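Local coordinates for phosphotriesterase family protein (Listeria monocytogenes serotype 4b str. H7858, PDB 3PNZ), which probably hydrolyses phosphorylated sugar lactones at a two-zinc site in an amidohydrolase-fold barrel, at residues S2-F7 with I11-L16; E138-L143 with H178-P183. All blocks are in the same frame, centred on the assembly; numbering follows the deposited sequence.

Contact 1 of 2, residues S2-F7 with I11-L16; sequences SFIRTF and IAPEQL
I4 packs on I11, P13 and L16, and both ends of its side chain reach the leucine. CB faces CG1 of I11 at 4.0 Å. CG1 is set beside the backbone N (chi1 -68°), which leaves CG2 anti to that nitrogen. CG2 then meets CD1 of L16 at 3.8 Å. CD1 of I4 reaches on to the proline, where it presses on CA of P13 at 3.4 Å, tighter than usual for two carbons. It also lies 4.0 Å from CD2 of L16, so it touches both the proline and the leucine. The side chains of I4 and L16 cross at about a right angle. Two residues on, T6 meets I11 in a similar crossing. Its methyl CG2 touches CD1 of I11 at 3.8 Å, while its hydroxyl is bonded to the backbone of G9. I11 carries its CG1 between its own N and carbonyl carbon (chi1 66°), and CD1 extends from there to the threonine.

Strands 4-6 and 9-11 form an antiparallel beta hairpin close to the N terminus, separate from the parallel strands of the TIM barrel. I4 and I11 are a hydrogen-bonded pair, with both side chains on the same face. N of I4 bonds to O of I11, and N of I11 bonds back to O of I4, each at 2.8 Å. After the hairpin the chain turns through P13-L16. OE1 of Q15 folds back to accept from N of A12 at 2.8 Å, and this nearly straight bond (171°) ties the start of the turn. I4 also rests on V90 of barrel strand 88-92. Just before strand 4-6, the ring of F3 stacks with that of F328 near the C terminus.

Contact 2 of 2, residues E138-L143 with H178-P183; sequences EVENGL and HETKAP
T180 meets V139 and E140 near the C-terminal ends of helices 164-180 and 128-140. Its CB points at the other helix and lies 4.0 Å from CG1 of V139. The two side chains meet end on. Beyond CB the threonine divides. The methyl CG2 goes to the glutamate. It is 3.9 Å from CG of E140 and 3.7 Å from OE2, so it touches both the aliphatic part and the carboxylate. The hydroxyl OG1 is held between the backbone N and the carbonyl carbon (chi1 64°). There it accepts from N of A182 at 3.2 Å, which makes an ST turn, and it is also bonded to O of A176 one turn back in the helix. The hydroxyl is thus used within its own segment and helix, and the close contacts of the T180 side chain with V139 and E140 are made by CB and CG2.

K181 ends the helix with a positive phi, and the chain then runs through A182 and P183 into barrel strand 184-186. The methyl of A182 makes a looser contact with CG1 of V139, at 4.4 Å. V139 also touches V153, in the loop after strand 150-152. The contact therefore joins two helices of the outer layer of the TIM barrel just where one of them passes into a strand.

E140 folds at chi2 (-70°) and passes alongside T180, the two chains running opposite ways. A water gives one hydrogen to OE2 of E140 at 2.8 Å and the other to O of T180 at 2.9 Å. The other oxygen, OE1, forms a salt bridge with R5. The carboxylate is thus held at both oxygens, and the arginine and the water would probably help to keep it ionised beside the apolar carbons of V139 and T180.

Overall arrangement
From the N terminus the chain first closes the short hairpin of contact 1, with three residues between its segments. It then passes through strands 19-23, 62-65 and 88-92 and their helices before contact 2 opens. Contact 2 closes a longer loop of 34 residues, which holds strand 150-152 and most of helix 164-180. The two loops follow in series and neither encloses the other. The centres of contact 1 and contact 2 are about 14 Å apart, and the two touch directly. R5 of the hairpin reaches V139 and E140 at the end of helix 128-140, and F7 packs on L143. The N-terminal hairpin is thereby tied to the helical layer of the barrel.

Contact 1 of 2, residues S2-F7 with I11-L16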
ATOM      1  N   SER A   2       3.279  10.504  19.039  1.00 24.01           N
ATOM      2  CA  SER A   2       3.372  10.120  17.628  1.00 26.11           C
ATOM      3  C   SER A   2       2.025  10.237  16.929  1.00 25.41           C
ATOM      4  O   SER A   2       1.014  10.539  17.563  1.00 26.17           O
ATOM      5  CB  SER A   2       3.924   8.705  17.478  1.00 29.90           C
ATOM      6  OG  SER A   2       4.464   8.544  16.176  1.00 34.74           O
ATOM      7  N   PHE A   3       2.004   9.988  15.623  1.00 19.45           N
ATOM      8  CA  PHE A   3       0.810  10.276  14.838  1.00 20.70           C
ATOM      9  C   PHE A   3       0.792   9.492  13.534  1.00 22.03           C
ATOM     10  O   PHE A   3       1.815   8.955  13.116  1.00 22.03           O
ATOM     11  CB  PHE A   3       0.766  11.767  14.495  1.00 21.29           C
ATOM     12  CG  PHE A   3       1.955  12.236  13.710  1.00 21.30           C
ATOM     13  CD1 PHE A   3       1.964  12.166  12.320  1.00 21.00           C
ATOM     14  CD2 PHE A   3       3.071  12.738  14.355  1.00 23.20           C
ATOM     15  CE1 PHE A   3       3.069  12.597  11.591  1.00 20.37           C
ATOM     16  CE2 PHE A   3       4.174  13.165  13.634  1.00 27.34           C
ATOM     17  CZ  PHE A   3       4.169  13.094  12.244  1.00 24.35           C
ATOM     18  N   ILE A   4      -0.377   9.443  12.903  1.00 19.77           N
ATOM     19  CA  ILE A   4      -0.511   8.961  11.526  1.00 19.55           C
ATOM     20  C   ILE A   4      -0.854  10.151  10.629  1.00 20.66           C
ATOM     21  O   ILE A   4      -1.728  10.967  10.965  1.00 22.49           O
ATOM     22  CB  ILE A   4      -1.603   7.868  11.407  1.00 19.69           C
ATOM     23  CG1 ILE A   4      -1.156   6.600  12.132  1.00 23.78           C
ATOM     24  CG2 ILE A   4      -1.899   7.560   9.941  1.00 20.96           C
ATOM     25  CD1 ILE A   4      -2.131   6.099  13.149  1.00 29.32           C
ATOM     26  N   ARG A   5      -0.158  10.263   9.500  1.00 18.20           N
ATOM     27  CA  ARG A   5      -0.328  11.401   8.609  1.00 20.73           C
ATOM     28  C   ARG A   5      -1.355  11.104   7.523  1.00 23.38           C
ATOM     29  O   ARG A   5      -1.124  10.272   6.636  1.00 21.24           O
ATOM     30  CB  ARG A   5       1.015  11.817   7.995  1.00 21.15           C
ATOM     31  CG  ARG A   5       0.921  12.917   6.959  1.00 19.93           C
ATOM     32  CD  ARG A   5       2.219  13.716   6.861  1.00 19.87           C
ATOM     33  NE  ARG A   5       2.495  14.405   8.124  1.00 20.72           N
ATOM     34  CZ  ARG A   5       3.611  15.070   8.397  1.00 26.30           C
ATOM     35  NH1 ARG A   5       4.583  15.159   7.500  1.00 23.08           N
ATOM     36  NH2 ARG A   5       3.757  15.644   9.584  1.00 24.98           N
ATOM     37  N   THR A   6      -2.501  11.772   7.618  1.00 21.42           N
ATOM     38  CA  THR A   6      -3.568  11.619   6.629  1.00 21.59           C
ATOM     39  C   THR A   6      -3.651  12.873   5.760  1.00 21.87           C
ATOM     40  O   THR A   6      -3.036  13.889   6.062  1.00 22.04           O
ATOM     41  CB  THR A   6      -4.950  11.374   7.278  1.00 20.82           C
ATOM     42  OG1 THR A   6      -5.446  12.595   7.838  1.00 21.38           O
ATOM     43  CG2 THR A   6      -4.887  10.282   8.359  1.00 21.61           C
ATOM     44  N   PHE A   7      -4.413  12.793   4.674  1.00 19.84           N
ATOM     45  CA  PHE A   7      -4.585  13.925   3.775  1.00 22.74           C
ATOM     46  C   PHE A   7      -5.069  15.169   4.515  1.00 23.77           C
ATOM     47  O   PHE A   7      -4.701  16.283   4.152  1.00 25.88           O
ATOM     48  CB  PHE A   7      -5.583  13.585   2.667  1.00 25.61           C
ATOM     49  CG  PHE A   7      -4.962  12.922   1.465  1.00 23.89           C
ATOM     50  CD1 PHE A   7      -3.715  12.324   1.548  1.00 25.04           C
ATOM     51  CD2 PHE A   7      -5.629  12.910   0.249  1.00 25.74           C
ATOM     52  CE1 PHE A   7      -3.145  11.719   0.434  1.00 28.03           C
ATOM     53  CE2 PHE A   7      -5.073  12.300  -0.864  1.00 25.78           C
ATOM     54  CZ  PHE A   7      -3.832  11.704  -0.772  1.00 27.82           C
ATOM     55  N   ILE A  11      -3.122  12.510  12.878  1.00 20.49           N
ATOM     56  CA  ILE A  11      -4.099  12.029  13.840  1.00 19.24           C
ATOM     57  C   ILE A  11      -3.459  11.085  14.848  1.00 22.77           C
ATOM     58  O   ILE A  11      -2.374  10.553  14.606  1.00 24.14           O
ATOM     59  CB  ILE A  11      -5.287  11.318  13.138  1.00 20.96           C
ATOM     60  CG1 ILE A  11      -4.831  10.023  12.450  1.00 20.03           C
ATOM     61  CG2 ILE A  11      -5.941  12.252  12.139  1.00 23.66           C
ATOM     62  CD1 ILE A  11      -5.994   9.214  11.865  1.00 20.78           C
ATOM     63  N   ALA A  12      -4.133  10.875  15.977  1.00 19.60           N
ATOM     64  CA  ALA A  12      -3.650   9.936  16.980  1.00 21.25           C
ATOM     65  C   ALA A  12      -3.882   8.521  16.481  1.00 22.16           C
ATOM     66  O   ALA A  12      -4.845   8.271  15.751  1.00 21.05           O
ATOM     67  CB  ALA A  12      -4.379  10.148  18.305  1.00 23.26           C
ATOM     68  N   PRO A  13      -3.004   7.586  16.866  1.00 21.55           N
ATOM     69  CA  PRO A  13      -3.212   6.200  16.417  1.00 22.45           C
ATOM     70  C   PRO A  13      -4.603   5.688  16.764  1.00 25.56           C
ATOM     71  O   PRO A  13      -5.208   4.942  15.993  1.00 23.88           O
ATOM     72  CB  PRO A  13      -2.143   5.425  17.184  1.00 24.96           C
ATOM     73  CG  PRO A  13      -1.042   6.417  17.370  1.00 25.48           C
ATOM     74  CD  PRO A  13      -1.723   7.758  17.569  1.00 22.50           C
ATOM     75  N   GLU A  14      -5.120   6.108  17.913  1.00 25.26           N
ATOM     76  CA  GLU A  14      -6.427   5.669  18.362  1.00 26.79           C
ATOM     77  C   GLU A  14      -7.553   6.152  17.437  1.00 24.73           C
ATOM     78  O   GLU A  14      -8.654   5.607  17.460  1.00 26.72           O
ATOM     79  CB  GLU A  14      -6.654   6.139  19.804  1.00 30.05           C
ATOM     80  CG  GLU A  14      -5.601   5.608  20.800  1.00 42.51           C
ATOM     81  CD  GLU A  14      -4.171   6.150  20.576  1.00 41.56           C
ATOM     82  OE1 GLU A  14      -4.000   7.251  20.000  1.00 34.22           O
ATOM     83  OE2 GLU A  14      -3.205   5.467  20.996  1.00 46.30           O
ATOM     84  N   GLN A  15      -7.265   7.156  16.611  1.00 22.50           N
ATOM     85  CA  GLN A  15      -8.252   7.707  15.682  1.00 22.00           C
ATOM     86  C   GLN A  15      -8.262   7.005  14.314  1.00 21.33           C
ATOM     87  O   GLN A  15      -9.121   7.289  13.477  1.00 21.07           O
ATOM     88  CB  GLN A  15      -8.006   9.204  15.454  1.00 23.64           C
ATOM     89  CG  GLN A  15      -8.112  10.082  16.712  1.00 31.70           C
ATOM     90  CD  GLN A  15      -7.816  11.560  16.427  1.00 33.43           C
ATOM     91  OE1 GLN A  15      -6.666  12.019  16.509  1.00 29.61           O
ATOM     92  NE2 GLN A  15      -8.860  12.310  16.082  1.00 40.93           N
ATOM     93  N   LEU A  16      -7.291   6.124  14.076  1.00 22.26           N
ATOM     94  CA  LEU A  16      -7.200   5.441  12.779  1.00 20.18           C
ATOM     95  C   LEU A  16      -8.415   4.535  12.519  1.00 18.96           C
ATOM     96  O   LEU A  16      -8.987   4.543  11.425  1.00 19.53           O
ATOM     97  CB  LEU A  16      -5.892   4.644  12.678  1.00 20.81           C
ATOM     98  CG  LEU A  16      -5.453   4.249  11.265  1.00 20.52           C
ATOM     99  CD1 LEU A  16      -5.101   5.494  10.487  1.00 21.53           C
ATOM    100  CD2 LEU A  16      -4.247   3.294  11.334  1.00 19.21           C
TER

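Contact 2 of 2, residues E138-L143 with H178-P183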
ATOM      1  N   GLU A 138       7.304  15.015  -0.720  1.00 22.87           N
ATOM      2  CA  GLU A 138       5.943  14.478  -0.791  1.00 21.59           C
ATOM      3  C   GLU A 138       5.342  14.264   0.601  1.00 22.24           C
ATOM      4  O   GLU A 138       4.136  14.435   0.805  1.00 22.00           O
ATOM      5  CB  GLU A 138       5.905  13.179  -1.618  1.00 23.04           C
ATOM      6  CG  GLU A 138       6.194  13.402  -3.090  1.00 24.37           C
ATOM      7  CD  GLU A 138       5.739  12.250  -3.982  1.00 26.71           C
ATOM      8  OE1 GLU A 138       5.980  11.072  -3.631  1.00 26.44           O
ATOM      9  OE2 GLU A 138       5.145  12.529  -5.046  1.00 24.75           O
ATOM     10  N   VAL A 139       6.192  13.901   1.557  1.00 20.25           N
ATOM     11  CA  VAL A 139       5.756  13.639   2.923  1.00 18.02           C
ATOM     12  C   VAL A 139       5.599  14.933   3.724  1.00 22.97           C
ATOM     13  O   VAL A 139       4.659  15.080   4.499  1.00 22.44           O
ATOM     14  CB  VAL A 139       6.760  12.737   3.656  1.00 20.37           C
ATOM     15  CG1 VAL A 139       6.432  12.650   5.139  1.00 21.52           C
ATOM     16  CG2 VAL A 139       6.759  11.340   3.028  1.00 21.39           C
ATOM     17  N   GLU A 140       6.527  15.858   3.515  1.00 22.07           N
ATOM     18  CA  GLU A 140       6.613  17.062   4.348  1.00 26.09           C
ATOM     19  C   GLU A 140       5.868  18.276   3.795  1.00 28.46           C
ATOM     20  O   GLU A 140       5.382  19.110   4.563  1.00 29.31           O
ATOM     21  CB  GLU A 140       8.079  17.412   4.604  1.00 24.60           C
ATOM     22  CG  GLU A 140       8.848  16.329   5.343  1.00 27.36           C
ATOM     23  CD  GLU A 140       8.445  16.173   6.806  1.00 36.43           C
ATOM     24  OE1 GLU A 140       7.306  16.534   7.178  1.00 44.24           O
ATOM     25  OE2 GLU A 140       9.281  15.684   7.596  1.00 45.82           O
ATOM     26  N   ASN A 141       5.780  18.379   2.473  1.00 27.03           N
ATOM     27  CA  ASN A 141       5.151  19.528   1.830  1.00 26.52           C
ATOM     28  C   ASN A 141       3.822  19.187   1.168  1.00 28.11           C
ATOM     29  O   ASN A 141       2.830  19.898   1.330  1.00 27.53           O
ATOM     30  CB  ASN A 141       6.098  20.143   0.798  1.00 25.95           C
ATOM     31  CG  ASN A 141       7.379  20.667   1.421  1.00 30.47           C
ATOM     32  OD1 ASN A 141       7.426  20.946   2.614  1.00 35.48           O
ATOM     33  ND2 ASN A 141       8.421  20.803   0.613  1.00 34.01           N
ATOM     34  N   GLY A 142       3.806  18.101   0.401  1.00 24.84           N
ATOM     35  CA  GLY A 142       2.588  17.659  -0.251  1.00 24.10           C
ATOM     36  C   GLY A 142       2.851  16.848  -1.507  1.00 23.20           C
ATOM     37  O   GLY A 142       3.925  16.923  -2.104  1.00 24.20           O
ATOM     38  N   LEU A 143       1.857  16.063  -1.904  1.00 24.03           N
ATOM     39  CA  LEU A 143       1.955  15.260  -3.117  1.00 25.83           C
ATOM     40  C   LEU A 143       1.670  16.077  -4.379  1.00 24.66           C
ATOM     41  O   LEU A 143       0.642  16.741  -4.477  1.00 28.37           O
ATOM     42  CB  LEU A 143       0.988  14.076  -3.033  1.00 25.08           C
ATOM     43  CG  LEU A 143       1.331  12.983  -2.016  1.00 25.85           C
ATOM     44  CD1 LEU A 143       0.068  12.290  -1.508  1.00 26.36           C
ATOM     45  CD2 LEU A 143       2.322  11.974  -2.598  1.00 22.75           C
ATOM     46  N   HIS A 178      14.756   8.121   7.067  1.00 19.70           N
ATOM     47  CA  HIS A 178      15.621   8.668   8.114  1.00 22.24           C
ATOM     48  C   HIS A 178      15.323  10.148   8.363  1.00 23.74           C
ATOM     49  O   HIS A 178      15.379  10.614   9.504  1.00 25.25           O
ATOM     50  CB  HIS A 178      17.094   8.446   7.798  1.00 23.41           C
ATOM     51  CG  HIS A 178      17.545   7.039   8.030  1.00 25.55           C
ATOM     52  ND1 HIS A 178      17.420   6.415   9.252  1.00 28.00           N
ATOM     53  CD2 HIS A 178      18.124   6.136   7.203  1.00 26.97           C
ATOM     54  CE1 HIS A 178      17.899   5.188   9.169  1.00 28.47           C
ATOM     55  NE2 HIS A 178      18.337   4.995   7.939  1.00 26.80           N
ATOM     56  N   GLU A 179      14.989  10.871   7.298  1.00 21.90           N
ATOM     57  CA  GLU A 179      14.694  12.306   7.405  1.00 23.61           C
ATOM     58  C   GLU A 179      13.306  12.626   7.980  1.00 26.84           C
ATOM     59  O   GLU A 179      13.161  13.589   8.740  1.00 27.93           O
ATOM     60  CB  GLU A 179      14.885  13.006   6.054  1.00 25.62           C
ATOM     61  CG  GLU A 179      16.330  12.984   5.539  1.00 34.31           C
ATOM     62  CD  GLU A 179      16.572  13.918   4.357  1.00 43.54           C
ATOM     63  OE1 GLU A 179      15.618  14.589   3.907  1.00 48.09           O
ATOM     64  OE2 GLU A 179      17.724  13.985   3.875  1.00 47.75           O
ATOM     65  N   THR A 180      12.299  11.823   7.632  1.00 21.36           N
ATOM     66  CA  THR A 180      10.899  12.130   7.960  1.00 22.66           C
ATOM     67  C   THR A 180      10.301  11.267   9.065  1.00 21.34           C
ATOM     68  O   THR A 180       9.328  11.669   9.712  1.00 19.94           O
ATOM     69  CB  THR A 180       9.989  11.949   6.732  1.00 22.87           C
ATOM     70  OG1 THR A 180       9.999  10.566   6.333  1.00 20.09           O
ATOM     71  CG2 THR A 180      10.455  12.835   5.582  1.00 23.99           C
ATOM     72  N   LYS A 181      10.877  10.078   9.245  1.00 19.74           N
ATOM     73  CA  LYS A 181      10.393   9.031  10.150  1.00 19.36           C
ATOM     74  C   LYS A 181       9.085   8.362   9.694  1.00 17.43           C
ATOM     75  O   LYS A 181       8.433   7.671  10.478  1.00 18.42           O
ATOM     76  CB  LYS A 181      10.282   9.524  11.599  1.00 19.86           C
ATOM     77  CG  LYS A 181      11.562  10.153  12.120  1.00 19.22           C
ATOM     78  CD  LYS A 181      12.710   9.158  12.126  1.00 22.63           C
ATOM     79  CE  LYS A 181      13.994   9.798  12.643  1.00 29.94           C
ATOM     80  NZ  LYS A 181      15.064   8.776  12.757  1.00 30.21           N
ATOM     81  N   ALA A 182       8.716   8.557   8.428  1.00 18.85           N
ATOM     82  CA  ALA A 182       7.502   7.950   7.879  1.00 17.76           C
ATOM     83  C   ALA A 182       7.621   6.432   7.784  1.00 18.22           C
ATOM     84  O   ALA A 182       8.709   5.911   7.539  1.00 19.52           O
ATOM     85  CB  ALA A 182       7.191   8.529   6.486  1.00 19.82           C
ATOM     86  N   PRO A 183       6.497   5.724   7.965  1.00 17.88           N
ATOM     87  CA  PRO A 183       6.479   4.268   7.790  1.00 16.19           C
ATOM     88  C   PRO A 183       6.856   3.935   6.349  1.00 16.88           C
ATOM     89  O   PRO A 183       6.665   4.776   5.467  1.00 16.95           O
ATOM     90  CB  PRO A 183       5.012   3.891   8.018  1.00 20.02           C
ATOM     91  CG  PRO A 183       4.367   5.060   8.614  1.00 24.41           C
ATOM     92  CD  PRO A 183       5.159   6.274   8.225  1.00 19.68           C
TER
HETATM   93  O   HOH W   1       8.105  14.335   9.688  1.00 33.71           O